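Local coordinates for protein phosphoethanolamine N-methyltransferase 1 (Haemonchus contortus, PDB 4KRG) that probably methylates phosphoethanolamine with S-adenosylmethionine as methyl donor, a step toward phosphocholine in this parasitic nematode, at residues 207-219 against 231-245. Numbering follows the deposited sequence. Where two conformers were deposited one is given.
Sequences KMWKFDVQWSCSV and QVHWLTKKVPAVGDE
W215 and H233 illustrate edge-to-face stacking between neighbouring strands: the edge of the W215 six-membered ring, led by CZ3 and CH2, stands over the imidazole face, the centroids of that ring and the H233 ring 4.7 Å apart and planes at 71°. The imidazole edge meets C217 O, and H233 ND1 is held by H157. One indole face lies against backbone, with L235 N 3.7 Å above the W215 ring plane; H233 O sits at the indole edge. Chi1 of W215 (41°), setting CG between backbone N and carbonyl carbon, brings the ring back across its partner strand. Toward the other end, K238 CE lies 3.5 Å above the W209 ring plane and NZ makes a cation-pi contact, 4.5 Å from the five-membered centroid, while also donating to L150 O and M147 O; V239 O is at the ring edge.

Strands 208-218 and 231-240 form the antiparallel pair that follows the parallel strands of the Rossmann-like sheet, as in class I methyltransferases: 231-240 lies between 154-161 and 208-218, and the latter also pairs with 350-354, probably of the second methyltransferase-like domain. A beta bulge sets Q214 and W215 opposite L235, where Q214 N bonds L235 O at 2.8 Å, bent to 152°, and a water accepts from both Q214 NE2 and K237 NZ. L235 N and W215 O are buried without partners. Beyond the bulge, T236 CG2 packs 3.4 Å from F211 CB.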
ATOM      1  N   LYS A 207     -17.204  16.821 -16.180  1.00 35.32           N
ATOM      2  CA  LYS A 207     -17.435  15.522 -15.559  1.00 34.86           C
ATOM      3  C   LYS A 207     -16.526  15.322 -14.353  1.00 31.28           C
ATOM      4  O   LYS A 207     -15.367  15.741 -14.374  1.00 31.92           O
ATOM      5  CB  LYS A 207     -17.257  14.397 -16.577  1.00 34.97           C
ATOM      6  CG  LYS A 207     -18.409  14.285 -17.560  1.00 38.91           C
ATOM      7  CD  LYS A 207     -18.179  13.172 -18.563  1.00 40.53           C
ATOM      8  CE  LYS A 207     -19.415  12.926 -19.414  1.00 45.17           C
ATOM      9  NZ  LYS A 207     -19.186  11.830 -20.398  1.00 46.25           N
HETATM   10  N   MSE A 208     -17.052  14.682 -13.313  0.78 30.65           N
HETATM   11  CA  MSE A 208     -16.300  14.480 -12.079  0.78 29.35           C
HETATM   12  C   MSE A 208     -15.586  13.133 -12.075  0.78 28.39           C
HETATM   13  O   MSE A 208     -16.103  12.143 -12.588  0.78 29.15           O
HETATM   14  CB  MSE A 208     -17.223  14.568 -10.860  0.78 31.00           C
HETATM   15  CG  MSE A 208     -16.499  14.813  -9.540  0.78 26.99           C
HETATM   16 SE   MSE A 208     -15.648  16.568  -9.489  0.78 41.70          SE
HETATM   17  CE  MSE A 208     -17.170  17.563 -10.140  0.78 42.13           C
ATOM     18  N   TRP A 209     -14.397  13.101 -11.484  1.00 26.05           N
ATOM     19  CA  TRP A 209     -13.634  11.868 -11.396  1.00 22.82           C
ATOM     20  C   TRP A 209     -13.058  11.661 -10.009  1.00 23.39           C
ATOM     21  O   TRP A 209     -12.852  12.613  -9.262  1.00 26.75           O
ATOM     22  CB  TRP A 209     -12.520  11.864 -12.436  1.00 22.10           C
ATOM     23  CG  TRP A 209     -13.057  12.011 -13.815  1.00 26.01           C
ATOM     24  CD1 TRP A 209     -13.218  13.168 -14.515  1.00 27.82           C
ATOM     25  CD2 TRP A 209     -13.533  10.956 -14.644  1.00 27.50           C
ATOM     26  NE1 TRP A 209     -13.760  12.897 -15.747  1.00 29.74           N
ATOM     27  CE2 TRP A 209     -13.961  11.546 -15.858  1.00 29.09           C
ATOM     28  CE3 TRP A 209     -13.633   9.573 -14.505  1.00 28.08           C
ATOM     29  CZ2 TRP A 209     -14.483  10.793 -16.905  1.00 31.05           C
ATOM     30  CZ3 TRP A 209     -14.148   8.829 -15.540  1.00 29.64           C
ATOM     31  CH2 TRP A 209     -14.568   9.439 -16.727  1.00 31.24           C
ATOM     32  N   LYS A 210     -12.820  10.402  -9.667  1.00 23.65           N
ATOM     33  CA  LYS A 210     -12.108  10.063  -8.449  1.00 22.09           C
ATOM     34  C   LYS A 210     -11.150   8.931  -8.748  1.00 21.71           C
ATOM     35  O   LYS A 210     -11.210   8.314  -9.813  1.00 21.39           O
ATOM     36  CB  LYS A 210     -13.068   9.666  -7.328  1.00 22.57           C
ATOM     37  CG  LYS A 210     -13.880   8.414  -7.591  1.00 22.78           C
ATOM     38  CD  LYS A 210     -14.853   8.188  -6.442  1.00 26.17           C
ATOM     39  CE  LYS A 210     -15.837   7.081  -6.757  1.00 25.09           C
ATOM     40  NZ  LYS A 210     -16.783   6.884  -5.630  1.00 26.64           N
ATOM     41  N   PHE A 211     -10.261   8.670  -7.803  1.00 21.24           N
ATOM     42  CA  PHE A 211      -9.309   7.588  -7.918  1.00 20.92           C
ATOM     43  C   PHE A 211      -9.813   6.390  -7.133  1.00 22.92           C
ATOM     44  O   PHE A 211     -10.277   6.538  -6.003  1.00 24.75           O
ATOM     45  CB  PHE A 211      -7.964   8.048  -7.365  1.00 20.48           C
ATOM     46  CG  PHE A 211      -7.122   8.807  -8.359  1.00 20.05           C
ATOM     47  CD1 PHE A 211      -7.019   8.378  -9.674  1.00 22.02           C
ATOM     48  CD2 PHE A 211      -6.436   9.945  -7.976  1.00 19.84           C
ATOM     49  CE1 PHE A 211      -6.241   9.067 -10.588  1.00 22.90           C
ATOM     50  CE2 PHE A 211      -5.655  10.638  -8.880  1.00 19.92           C
ATOM     51  CZ  PHE A 211      -5.557  10.203 -10.186  1.00 21.87           C
ATOM     52  N   ASP A 212      -9.747   5.210  -7.741  1.00 21.18           N
ATOM     53  CA  ASP A 212     -10.020   3.967  -7.036  1.00 21.22           C
ATOM     54  C   ASP A 212      -8.675   3.306  -6.749  1.00 20.32           C
ATOM     55  O   ASP A 212      -8.083   2.685  -7.644  1.00 17.23           O
ATOM     56  CB  ASP A 212     -10.910   3.052  -7.881  1.00 23.12           C
ATOM     57  CG  ASP A 212     -11.153   1.698  -7.232  1.00 28.23           C
ATOM     58  OD1 ASP A 212     -10.937   1.560  -6.012  1.00 29.91           O
ATOM     59  OD2 ASP A 212     -11.573   0.763  -7.943  1.00 31.66           O
ATOM     60  N   VAL A 213      -8.180   3.466  -5.518  1.00 18.61           N
ATOM     61  CA  VAL A 213      -6.904   2.878  -5.130  1.00 16.49           C
ATOM     62  C   VAL A 213      -7.082   1.381  -4.952  1.00 14.92           C
ATOM     63  O   VAL A 213      -7.673   0.930  -3.973  1.00 17.65           O
ATOM     64  CB  VAL A 213      -6.349   3.486  -3.845  1.00 16.13           C
ATOM     65  CG1 VAL A 213      -4.956   2.961  -3.593  1.00 17.32           C
ATOM     66  CG2 VAL A 213      -6.310   4.987  -3.958  1.00 18.68           C
ATOM     67  N   GLN A 214      -6.564   0.613  -5.902  1.00 15.14           N
ATOM     68  CA  GLN A 214      -6.862  -0.806  -5.959  1.00 15.99           C
ATOM     69  C   GLN A 214      -6.176  -1.601  -4.849  1.00 17.35           C
ATOM     70  O   GLN A 214      -6.699  -2.616  -4.388  1.00 16.67           O
ATOM     71  CB  GLN A 214      -6.511  -1.363  -7.336  1.00 16.01           C
ATOM     72  CG  GLN A 214      -7.324  -0.719  -8.454  1.00 20.28           C
ATOM     73  CD  GLN A 214      -7.778  -1.713  -9.509  1.00 22.21           C
ATOM     74  OE1 GLN A 214      -7.088  -2.692  -9.793  1.00 25.99           O
ATOM     75  NE2 GLN A 214      -8.938  -1.462 -10.097  1.00 25.00           N
ATOM     76  N   TRP A 215      -5.008  -1.130  -4.427  1.00 11.61           N
ATOM     77  CA  TRP A 215      -4.249  -1.793  -3.380  1.00 12.97           C
ATOM     78  C   TRP A 215      -3.098  -0.949  -2.906  1.00 13.73           C
ATOM     79  O   TRP A 215      -2.694   0.002  -3.577  1.00 11.88           O
ATOM     80  CB  TRP A 215      -3.706  -3.152  -3.843  1.00 13.40           C
ATOM     81  CG  TRP A 215      -3.159  -3.230  -5.249  1.00 12.80           C
ATOM     82  CD1 TRP A 215      -3.823  -3.685  -6.336  1.00 14.79           C
ATOM     83  CD2 TRP A 215      -1.826  -2.907  -5.697  1.00 12.39           C
ATOM     84  NE1 TRP A 215      -3.010  -3.653  -7.441  1.00 15.56           N
ATOM     85  CE2 TRP A 215      -1.781  -3.187  -7.078  1.00 13.45           C
ATOM     86  CE3 TRP A 215      -0.682  -2.414  -5.069  1.00 13.32           C
ATOM     87  CZ2 TRP A 215      -0.630  -2.984  -7.844  1.00 13.08           C
ATOM     88  CZ3 TRP A 215       0.461  -2.206  -5.832  1.00 11.52           C
ATOM     89  CH2 TRP A 215       0.475  -2.493  -7.208  1.00 12.77           C
ATOM     90  N   SER A 216      -2.591  -1.309  -1.731  1.00 12.86           N
ATOM     91  CA  SER A 216      -1.312  -0.830  -1.237  1.00 12.57           C
ATOM     92  C   SER A 216      -0.493  -2.057  -0.846  1.00 14.78           C
ATOM     93  O   SER A 216      -0.956  -2.898  -0.076  1.00 15.05           O
ATOM     94  CB  SER A 216      -1.513   0.062  -0.017  1.00 13.97           C
ATOM     95  OG  SER A 216      -0.290   0.646   0.393  1.00 13.05           O
ATOM     96  N   CYS A 217       0.720  -2.163  -1.370  1.00 13.22           N
ATOM     97  CA  CYS A 217       1.544  -3.341  -1.140  1.00 11.60           C
ATOM     98  C   CYS A 217       2.977  -2.918  -0.914  1.00 11.10           C
ATOM     99  O   CYS A 217       3.393  -1.873  -1.393  1.00 11.47           O
ATOM    100  CB  CYS A 217       1.495  -4.269  -2.352  1.00 13.75           C
ATOM    101  SG  CYS A 217      -0.095  -5.049  -2.679  1.00 17.48           S
ATOM    102  N   SER A 218       3.719  -3.739  -0.185  1.00  9.79           N
ATOM    103  CA  SER A 218       5.147  -3.535   0.025  1.00 10.43           C
ATOM    104  C   SER A 218       5.887  -4.266  -1.084  1.00 14.50           C
ATOM    105  O   SER A 218       5.541  -5.395  -1.431  1.00 16.43           O
ATOM    106  CB  SER A 218       5.579  -4.131   1.365  1.00 10.03           C
ATOM    107  OG  SER A 218       4.890  -3.561   2.453  1.00 13.29           O
ATOM    108  N   VAL A 219       6.912  -3.634  -1.636  1.00 11.65           N
ATOM    109  CA  VAL A 219       7.679  -4.246  -2.712  1.00 11.65           C
ATOM    110  C   VAL A 219       8.429  -5.456  -2.163  1.00 13.06           C
ATOM    111  O   VAL A 219       9.251  -5.311  -1.253  1.00 13.73           O
ATOM    112  CB  VAL A 219       8.672  -3.232  -3.293  1.00 12.09           C
ATOM    113  CG1 VAL A 219       9.521  -3.876  -4.380  1.00 14.86           C
ATOM    114  CG2 VAL A 219       7.930  -2.019  -3.828  1.00 10.05           C
ATOM    115  N   GLN A 231       8.708   0.236   1.425  1.00 14.32           N
ATOM    116  CA  GLN A 231       8.730   0.532   0.000  1.00 14.99           C
ATOM    117  C   GLN A 231       7.347   0.190  -0.507  1.00 14.85           C
ATOM    118  O   GLN A 231       7.040  -0.974  -0.771  1.00 13.61           O
ATOM    119  CB  GLN A 231       9.775  -0.317  -0.705  1.00 15.64           C
ATOM    120  CG  GLN A 231      11.187   0.070  -0.330  1.00 16.74           C
ATOM    121  CD  GLN A 231      11.543   1.437  -0.849  1.00 17.23           C
ATOM    122  OE1 GLN A 231      11.622   1.644  -2.058  1.00 16.25           O
ATOM    123  NE2 GLN A 231      11.737   2.391   0.060  1.00 15.51           N
ATOM    124  N   VAL A 232       6.502   1.205  -0.621  1.00 12.28           N
ATOM    125  CA  VAL A 232       5.084   0.974  -0.819  1.00 10.22           C
ATOM    126  C   VAL A 232       4.647   1.457  -2.191  1.00 12.36           C
ATOM    127  O   VAL A 232       5.044   2.533  -2.647  1.00 11.17           O
ATOM    128  CB  VAL A 232       4.236   1.642   0.295  1.00 14.22           C
ATOM    129  CG1 VAL A 232       2.773   1.215   0.191  1.00 11.82           C
ATOM    130  CG2 VAL A 232       4.784   1.283   1.685  1.00 13.49           C
ATOM    131  N   HIS A 233       3.845   0.640  -2.863  1.00 11.37           N
ATOM    132  CA  HIS A 233       3.304   1.030  -4.158  1.00 10.60           C
ATOM    133  C   HIS A 233       1.806   0.771  -4.281  1.00 13.90           C
ATOM    134  O   HIS A 233       1.225   0.000  -3.508  1.00 12.51           O
ATOM    135  CB  HIS A 233       4.108   0.446  -5.331  1.00 11.16           C
ATOM    136  CG  HIS A 233       3.993  -1.041  -5.499  1.00 12.30           C
ATOM    137  ND1 HIS A 233       3.900  -1.631  -6.745  1.00 12.30           N
ATOM    138  CD2 HIS A 233       4.011  -2.053  -4.606  1.00 12.73           C
ATOM    139  CE1 HIS A 233       3.849  -2.943  -6.606  1.00 13.58           C
ATOM    140  NE2 HIS A 233       3.910  -3.226  -5.312  1.00 15.39           N
ATOM    141  N   TRP A 234       1.192   1.459  -5.239  1.00 14.66           N
ATOM    142  CA  TRP A 234      -0.254   1.481  -5.396  1.00 12.10           C
ATOM    143  C   TRP A 234      -0.599   1.504  -6.868  1.00 13.38           C
ATOM    144  O   TRP A 234       0.044   2.202  -7.647  1.00 13.09           O
ATOM    145  CB  TRP A 234      -0.839   2.752  -4.768  1.00 13.78           C
ATOM    146  CG  TRP A 234      -0.391   3.025  -3.371  1.00 13.45           C
ATOM    147  CD1 TRP A 234      -0.976   2.582  -2.222  1.00 14.37           C
ATOM    148  CD2 TRP A 234       0.737   3.814  -2.978  1.00 15.78           C
ATOM    149  NE1 TRP A 234      -0.278   3.039  -1.137  1.00 13.80           N
ATOM    150  CE2 TRP A 234       0.775   3.795  -1.567  1.00 16.49           C
ATOM    151  CE3 TRP A 234       1.721   4.520  -3.670  1.00 16.41           C
ATOM    152  CZ2 TRP A 234       1.765   4.464  -0.846  1.00 18.81           C
ATOM    153  CZ3 TRP A 234       2.704   5.180  -2.949  1.00 16.12           C
ATOM    154  CH2 TRP A 234       2.715   5.150  -1.553  1.00 18.24           C
ATOM    155  N   LEU A 235      -1.621   0.748  -7.245  1.00 14.37           N
ATOM    156  CA  LEU A 235      -2.212   0.882  -8.570  1.00 12.88           C
ATOM    157  C   LEU A 235      -3.581   1.517  -8.382  1.00 12.84           C
ATOM    158  O   LEU A 235      -4.388   1.054  -7.574  1.00 13.41           O
ATOM    159  CB  LEU A 235      -2.343  -0.472  -9.263  1.00 12.09           C
ATOM    160  CG  LEU A 235      -2.831  -0.421 -10.714  1.00 14.22           C
ATOM    161  CD1 LEU A 235      -1.872   0.374 -11.573  1.00 14.31           C
ATOM    162  CD2 LEU A 235      -2.979  -1.833 -11.259  1.00 16.82           C
ATOM    163  N   THR A 236      -3.828   2.580  -9.131  1.00 15.16           N
ATOM    164  CA  THR A 236      -4.976   3.443  -8.912  1.00 13.48           C
ATOM    165  C   THR A 236      -5.687   3.740 -10.236  1.00 16.49           C
ATOM    166  O   THR A 236      -5.046   4.065 -11.236  1.00 15.03           O
ATOM    167  CB  THR A 236      -4.514   4.742  -8.242  1.00 16.16           C
ATOM    168  OG1 THR A 236      -3.926   4.429  -6.974  1.00 20.15           O
ATOM    169  CG2 THR A 236      -5.665   5.670  -8.028  1.00 17.56           C
ATOM    170  N   LYS A 237      -7.010   3.627 -10.232  1.00 16.95           N
ATOM    171  CA  LYS A 237      -7.805   3.725 -11.448  1.00 18.33           C
ATOM    172  C   LYS A 237      -8.665   4.992 -11.459  1.00 19.43           C
ATOM    173  O   LYS A 237      -9.255   5.351 -10.439  1.00 21.86           O
ATOM    174  CB  LYS A 237      -8.701   2.488 -11.573  1.00 18.50           C
ATOM    175  CG  LYS A 237      -9.339   2.309 -12.941  1.00 22.34           C
ATOM    176  CD  LYS A 237     -10.253   1.091 -12.972  1.00 24.05           C
ATOM    177  CE  LYS A 237     -10.839   0.878 -14.355  1.00 25.49           C
ATOM    178  NZ  LYS A 237     -11.791  -0.266 -14.349  1.00 28.19           N
ATOM    179  N   LYS A 238      -8.735   5.658 -12.611  1.00 18.70           N
ATOM    180  CA  LYS A 238      -9.583   6.837 -12.789  1.00 18.64           C
ATOM    181  C   LYS A 238     -11.008   6.396 -13.098  1.00 17.69           C
ATOM    182  O   LYS A 238     -11.263   5.770 -14.123  1.00 21.87           O
ATOM    183  CB  LYS A 238      -9.053   7.714 -13.927  1.00 19.93           C
ATOM    184  CG  LYS A 238      -9.987   8.822 -14.366  1.00 20.60           C
ATOM    185  CD  LYS A 238      -9.379   9.610 -15.512  1.00 19.41           C
ATOM    186  CE  LYS A 238     -10.344  10.649 -16.053  1.00 19.80           C
ATOM    187  NZ  LYS A 238      -9.689  11.476 -17.106  1.00 20.03           N
ATOM    188  N   VAL A 239     -11.932   6.716 -12.198  1.00 19.29           N
ATOM    189  CA  VAL A 239     -13.312   6.261 -12.311  1.00 22.12           C
ATOM    190  C   VAL A 239     -14.278   7.413 -12.035  1.00 22.49           C
ATOM    191  O   VAL A 239     -13.911   8.393 -11.397  1.00 23.97           O
ATOM    192  CB  VAL A 239     -13.597   5.098 -11.332  1.00 22.66           C
ATOM    193  CG1 VAL A 239     -12.708   3.902 -11.639  1.00 22.01           C
ATOM    194  CG2 VAL A 239     -13.391   5.559  -9.908  1.00 23.32           C
ATOM    195  N   PRO A 240     -15.521   7.299 -12.521  1.00 24.85           N
ATOM    196  CA  PRO A 240     -16.457   8.412 -12.345  1.00 28.75           C
ATOM    197  C   PRO A 240     -16.838   8.640 -10.881  1.00 29.19           C
ATOM    198  O   PRO A 240     -16.971   7.681 -10.126  1.00 29.30           O
ATOM    199  CB  PRO A 240     -17.689   7.958 -13.133  1.00 30.01           C
ATOM    200  CG  PRO A 240     -17.172   6.917 -14.094  1.00 30.28           C
ATOM    201  CD  PRO A 240     -16.094   6.220 -13.345  1.00 25.72           C
ATOM    202  N   ALA A 241     -16.999   9.901 -10.493  1.00 29.53           N
ATOM    203  CA  ALA A 241     -17.507  10.245  -9.173  1.00 29.88           C
ATOM    204  C   ALA A 241     -18.783  11.067  -9.323  1.00 37.77           C
ATOM    205  O   ALA A 241     -18.779  12.274  -9.077  1.00 39.51           O
ATOM    206  CB  ALA A 241     -16.474  11.022  -8.394  1.00 26.68           C
ATOM    207  N   VAL A 242     -19.869  10.409  -9.727  1.00 40.62           N
ATOM    208  CA  VAL A 242     -21.144  11.085  -9.979  1.00 44.91           C
ATOM    209  C   VAL A 242     -21.663  11.810  -8.736  1.00 44.43           C
ATOM    210  O   VAL A 242     -21.755  11.223  -7.659  1.00 44.94           O
ATOM    211  CB  VAL A 242     -22.227  10.091 -10.467  1.00 47.72           C
ATOM    212  CG1 VAL A 242     -23.558  10.802 -10.665  1.00 49.51           C
ATOM    213  CG2 VAL A 242     -21.791   9.406 -11.756  1.00 48.37           C
ATOM    214  N   GLY A 243     -21.991  13.089  -8.890  1.00 43.66           N
ATOM    215  CA  GLY A 243     -22.599  13.847  -7.815  1.00 41.40           C
ATOM    216  C   GLY A 243     -21.635  14.384  -6.775  1.00 42.05           C
ATOM    217  O   GLY A 243     -22.049  15.089  -5.856  1.00 47.34           O
ATOM    218  N   ASP A 244     -20.354  14.059  -6.903  1.00 38.34           N
ATOM    219  CA  ASP A 244     -19.370  14.536  -5.942  1.00 35.78           C
ATOM    220  C   ASP A 244     -18.990  15.980  -6.242  1.00 38.72           C
ATOM    221  O   ASP A 244     -19.333  16.503  -7.303  1.00 39.74           O
ATOM    222  CB  ASP A 244     -18.137  13.633  -5.950  1.00 35.08           C
ATOM    223  CG  ASP A 244     -18.415  12.261  -5.360  1.00 35.20           C
ATOM    224  OD1 ASP A 244     -19.602  11.923  -5.160  1.00 39.24           O
ATOM    225  OD2 ASP A 244     -17.446  11.518  -5.100  1.00 31.67           O
ATOM    226  N   GLU A 245     -18.297  16.623  -5.305  1.00 39.63           N
ATOM    227  CA  GLU A 245     -17.843  18.002  -5.492  1.00 39.07           C
ATOM    228  C   GLU A 245     -16.316  18.079  -5.568  1.00 32.80           C
ATOM    229  O   GLU A 245     -15.620  17.311  -4.903  1.00 30.74           O
ATOM    230  CB  GLU A 245     -18.355  18.901  -4.364  1.00 43.52           C
ATOM    231  CG  GLU A 245     -17.868  18.506  -2.975  1.00 46.00           C
ATOM    232  CD  GLU A 245     -18.109  19.592  -1.937  1.00 50.33           C
ATOM    233  OE1 GLU A 245     -18.987  20.449  -2.162  1.00 53.91           O
ATOM    234  OE2 GLU A 245     -17.415  19.593  -0.899  1.00 51.03           O
TER
HETATM  235  O   HOH W   1     -10.540  -2.604 -12.666  1.00 31.28           O